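Folylpolyglutamate synthase/dihydrofolate synthase (Thermotoga maritima, PDB 1O5Z) probably adds glutamate to dihydropteroate and to tetrahydrofolates with the energy of ATP, making dihydrofolate and folylpolyglutamates. Local coordinates at residues 306-311 with 337-342; 389-392 with 397-400. All blocks are in the same frame, centred on the assembly; numbering follows the deposited sequence.

Overall arrangement
Interaction 1 (306-311 with 337-342) and interaction 2 (389-392 with 397-400) both belong to the C-terminal, glutamate ligase domain of this Mur ligase relative, and both reach the same six-stranded mixed sheet. They lie toward its two edges: strand 309-313 is outermost at one, strand 399-400 at the other. The contact centres are about 23 Å apart and their nearest atoms about 14 Å, so they do not touch. The first is buried and aromatic, its centre about 18 Å from the centre of the chain; the second, centred about 31 Å from it, is partly buried and aliphatic. Neither contains a bound nucleotide or metal, and each ties a helix or its end to an edge of the sheet.

Interaction 1: 306-311 with 337-342; sequences GRFEIL and KLYFNG
Phe-308 meets Tyr-339 and Phe-340 through the far end of its ring, and the contact is wholly apolar. Among the aromatic pairs, CE2 of Phe-308 comes 3.6 Å from CD1 of Tyr-339, which lies at the phenylalanine's edge; the ring planes are inclined at 40°. On Phe-340 the nearest atom is CE2, 4.2 Å from CZ of Phe-308. With its CG anti to the backbone N (chi1 -163°), Phe-308 extends toward the end of helix 326-339, just past which lies Phe-340.

The aliphatic share falls to Ile-310. Its CG1 approaches the edge of the Phe-340 ring, 4.1 Å from CZ, while its CD1 sits 3.7 Å above the plane of Phe-308, toward the rim. Ile-319 of strand 316-320 touches Phe-308, Ile-310 and Phe-340; a G1 beta bulge interrupts the pairing with 309-313 where Phe-308 and Glu-309 both face Leu-320.

Replacing Phe-308 with alanine would probably leave CD1 of Tyr-339 and CE2 of Phe-340 without their ring neighbour and open a gap beside CD1 of Ile-310. Tyrosine suits its partly exposed place, its hydroxyl bonding Asn-250 and the Gly-269 amide. Flat rings and a branched isoleucine suit a contact that, lacking cross-segment hydrogen bonds, coheres by shape and burial.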
# COMPACT_ATOMS: atom_id res chain seq x y z
N GLY A 306 6.67 -4.66 2.44
CA GLY A 306 6.18 -5.47 3.54
C GLY A 306 4.98 -6.32 3.19
O GLY A 306 4.33 -6.83 4.06
N ARG A 307 4.71 -6.47 1.90
CA ARG A 307 3.60 -7.22 1.45
C ARG A 307 4.18 -8.41 0.71
O ARG A 307 4.33 -8.40 -0.49
CB ARG A 307 2.76 -6.34 0.55
CG ARG A 307 2.15 -5.08 1.28
CD ARG A 307 0.74 -5.27 1.84
NE ARG A 307 0.24 -6.52 1.30
CZ ARG A 307 -1.01 -6.78 0.99
NH1 ARG A 307 -1.99 -5.91 1.19
NH2 ARG A 307 -1.31 -7.97 0.48
N PHE A 308 4.51 -9.44 1.48
CA PHE A 308 5.15 -10.68 0.99
C PHE A 308 6.30 -10.30 0.16
O PHE A 308 6.43 -10.70 -1.01
CB PHE A 308 4.21 -11.64 0.23
CG PHE A 308 4.79 -13.04 0.11
CD1 PHE A 308 5.00 -13.81 1.24
CD2 PHE A 308 5.18 -13.55 -1.11
CE1 PHE A 308 5.53 -15.06 1.15
CE2 PHE A 308 5.73 -14.81 -1.19
CZ PHE A 308 5.92 -15.55 -0.04
N GLU A 309 7.12 -9.50 0.83
CA GLU A 309 8.31 -8.94 0.28
C GLU A 309 9.44 -9.84 0.69
O GLU A 309 9.62 -10.07 1.88
CB GLU A 309 8.57 -7.56 0.90
CG GLU A 309 9.27 -6.67 -0.06
CD GLU A 309 9.84 -5.46 0.59
OE1 GLU A 309 9.34 -5.07 1.66
OE2 GLU A 309 10.79 -4.92 -0.00
N ILE A 310 10.19 -10.32 -0.27
CA ILE A 310 11.37 -11.11 0.02
C ILE A 310 12.58 -10.28 -0.30
O ILE A 310 12.72 -9.84 -1.43
CB ILE A 310 11.37 -12.44 -0.82
CG1 ILE A 310 10.25 -13.37 -0.36
CG2 ILE A 310 12.72 -13.16 -0.68
CD1 ILE A 310 9.08 -13.24 -1.14
N LEU A 311 13.47 -10.12 0.67
CA LEU A 311 14.71 -9.39 0.53
C LEU A 311 15.86 -10.33 0.82
O LEU A 311 15.96 -10.83 1.92
CB LEU A 311 14.78 -8.27 1.56
CG LEU A 311 14.49 -6.81 1.23
CD1 LEU A 311 14.89 -5.96 2.44
CD2 LEU A 311 15.22 -6.32 -0.02
N LYS A 337 3.91 -21.54 1.09
CA LYS A 337 3.87 -22.89 0.57
C LYS A 337 4.20 -22.93 -0.94
O LYS A 337 4.62 -23.97 -1.49
CB LYS A 337 2.51 -23.56 0.87
CG LYS A 337 2.12 -23.73 2.36
CD LYS A 337 1.25 -25.03 2.55
CE LYS A 337 0.22 -25.03 3.75
NZ LYS A 337 0.79 -24.62 5.08
N LEU A 338 3.99 -21.81 -1.61
CA LEU A 338 4.24 -21.73 -3.03
C LEU A 338 5.70 -21.55 -3.33
O LEU A 338 6.23 -22.15 -4.24
CB LEU A 338 3.50 -20.56 -3.65
CG LEU A 338 2.03 -20.75 -3.97
CD1 LEU A 338 1.50 -19.45 -4.51
CD2 LEU A 338 1.81 -21.89 -4.97
N TYR A 339 6.35 -20.69 -2.58
CA TYR A 339 7.66 -20.24 -2.94
C TYR A 339 8.76 -20.89 -2.11
O TYR A 339 9.93 -20.78 -2.46
CB TYR A 339 7.72 -18.72 -2.78
CG TYR A 339 6.94 -17.97 -3.86
CD1 TYR A 339 5.70 -17.42 -3.60
CD2 TYR A 339 7.46 -17.79 -5.13
CE1 TYR A 339 5.01 -16.72 -4.58
CE2 TYR A 339 6.77 -17.11 -6.10
CZ TYR A 339 5.55 -16.57 -5.83
OH TYR A 339 4.85 -15.89 -6.80
N PHE A 340 8.39 -21.57 -1.02
CA PHE A 340 9.39 -22.11 -0.08
C PHE A 340 9.13 -23.54 0.29
O PHE A 340 9.48 -23.98 1.38
CB PHE A 340 9.42 -21.24 1.17
CG PHE A 340 9.94 -19.89 0.90
CD1 PHE A 340 11.32 -19.66 0.83
CD2 PHE A 340 9.08 -18.84 0.61
CE1 PHE A 340 11.82 -18.39 0.55
CE2 PHE A 340 9.57 -17.59 0.33
CZ PHE A 340 10.95 -17.35 0.30
N ASN A 341 8.52 -24.28 -0.62
CA ASN A 341 7.99 -25.58 -0.30
C ASN A 341 8.99 -26.53 0.42
O ASN A 341 8.75 -26.99 1.58
CB ASN A 341 7.46 -26.22 -1.55
CG ASN A 341 6.73 -27.50 -1.27
OD1 ASN A 341 5.93 -27.56 -0.36
ND2 ASN A 341 7.00 -28.53 -2.06
N GLY A 342 10.14 -26.78 -0.22
CA GLY A 342 11.20 -27.59 0.42
C GLY A 342 12.02 -26.90 1.52
O GLY A 342 12.84 -27.54 2.19

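Interaction 2: 389-392 with 397-400; sequences DMAK and NVEV
Val-398 packs its CG2 methyl against the backbone and side chain of Ala-391 and beside Lys-392, in the last turn of helix 384-394. CG2 lies 3.7 Å from the carbonyl O of Ala-391 and 3.9 Å from its CB. The approach to the carbonyl is a van der Waals contact, since a methyl group offers that oxygen no conventional hydrogen bond. Alanine suits the helix position because its single methyl lets the valine come close to the main chain.

The aliphatic part of Lys-392 also contributes. Its CG is 3.9 Å from CB of Val-398, and the two side chains pass at a slant. Beyond CG the lysine is extended, which carries its ammonium group away from the apolar patch. There a water links the segments weakly, accepting from NZ of Lys-392 at 3.5 Å and donating to the carbonyl O of Val-398 at 3.4 Å. A long side chain with a charged end fits this exposed margin, covering valine with methylenes while keeping its charge near water.

The branching of Val-398 helps to place the touching methyl: CG1 is anti to the backbone N (chi1 -169°), whereas CG2 stands beside that N and faces the helix.

Farther out, Ala-391 and Val-398 both touch Val-373, while Val-400 packs on Met-384 and Val-388 of the same helix. Glu-399 bonds through its backbone to Val-371 and Val-373, and its carboxylate forms a salt bridge with Arg-370. The contact thus seats helix 384-394 against the lead-in to edge strand 399-400, within the beta-alpha-beta unit that starts from strand 370-373.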
# COMPACT_ATOMS: atom_id res chain seq x y z
N ASP A 389 3.66 -16.91 26.18
CA ASP A 389 2.94 -18.04 26.75
C ASP A 389 2.04 -18.70 25.72
O ASP A 389 1.98 -19.93 25.61
CB ASP A 389 2.06 -17.59 27.90
CG ASP A 389 2.83 -17.32 29.19
OD1 ASP A 389 4.05 -17.58 29.25
OD2 ASP A 389 2.28 -16.84 30.20
N MET A 390 1.31 -17.86 25.00
CA MET A 390 0.47 -18.30 23.90
C MET A 390 1.26 -19.05 22.86
O MET A 390 0.86 -20.11 22.45
CB MET A 390 -0.16 -17.11 23.23
CG MET A 390 -1.60 -16.90 23.58
SD MET A 390 -2.21 -15.57 22.51
CE MET A 390 -1.74 -14.13 23.50
N ALA A 391 2.36 -18.47 22.41
CA ALA A 391 3.23 -19.12 21.43
C ALA A 391 3.63 -20.49 21.92
O ALA A 391 3.62 -21.46 21.17
CB ALA A 391 4.46 -18.29 21.22
N LYS A 392 3.97 -20.55 23.20
CA LYS A 392 4.36 -21.80 23.84
C LYS A 392 3.22 -22.81 23.90
O LYS A 392 3.47 -24.01 23.88
CB LYS A 392 4.93 -21.54 25.22
CG LYS A 392 6.36 -20.99 25.17
CD LYS A 392 6.85 -20.51 26.53
CE LYS A 392 8.37 -20.32 26.53
NZ LYS A 392 8.83 -19.48 27.69
N ASN A 397 9.35 -25.26 20.06
CA ASN A 397 10.44 -24.36 19.75
C ASN A 397 10.68 -23.20 20.76
O ASN A 397 11.82 -22.95 21.22
CB ASN A 397 10.19 -23.74 18.32
CG ASN A 397 9.71 -24.82 17.24
OD1 ASN A 397 10.16 -25.97 17.23
ND2 ASN A 397 8.79 -24.41 16.36
N VAL A 398 9.60 -22.48 21.07
CA VAL A 398 9.73 -21.01 21.30
C VAL A 398 11.01 -20.46 21.96
O VAL A 398 11.40 -20.89 23.04
CB VAL A 398 8.52 -20.46 22.02
CG1 VAL A 398 8.56 -18.94 21.99
CG2 VAL A 398 7.27 -20.98 21.35
N GLU A 399 11.64 -19.49 21.28
CA GLU A 399 12.67 -18.64 21.88
C GLU A 399 12.12 -17.26 21.97
O GLU A 399 11.24 -16.90 21.23
CB GLU A 399 13.96 -18.59 21.07
CG GLU A 399 14.40 -19.94 20.57
CD GLU A 399 15.50 -19.85 19.53
OE1 GLU A 399 16.30 -18.90 19.59
OE2 GLU A 399 15.56 -20.77 18.68
N VAL A 400 12.66 -16.49 22.89
CA VAL A 400 12.32 -15.11 23.05
C VAL A 400 13.58 -14.35 22.82
O VAL A 400 14.54 -14.49 23.56
CB VAL A 400 11.79 -14.79 24.46
CG1 VAL A 400 11.29 -13.32 24.52
CG2 VAL A 400 10.67 -15.77 24.84
O HOH W 1 11.76 -19.07 25.87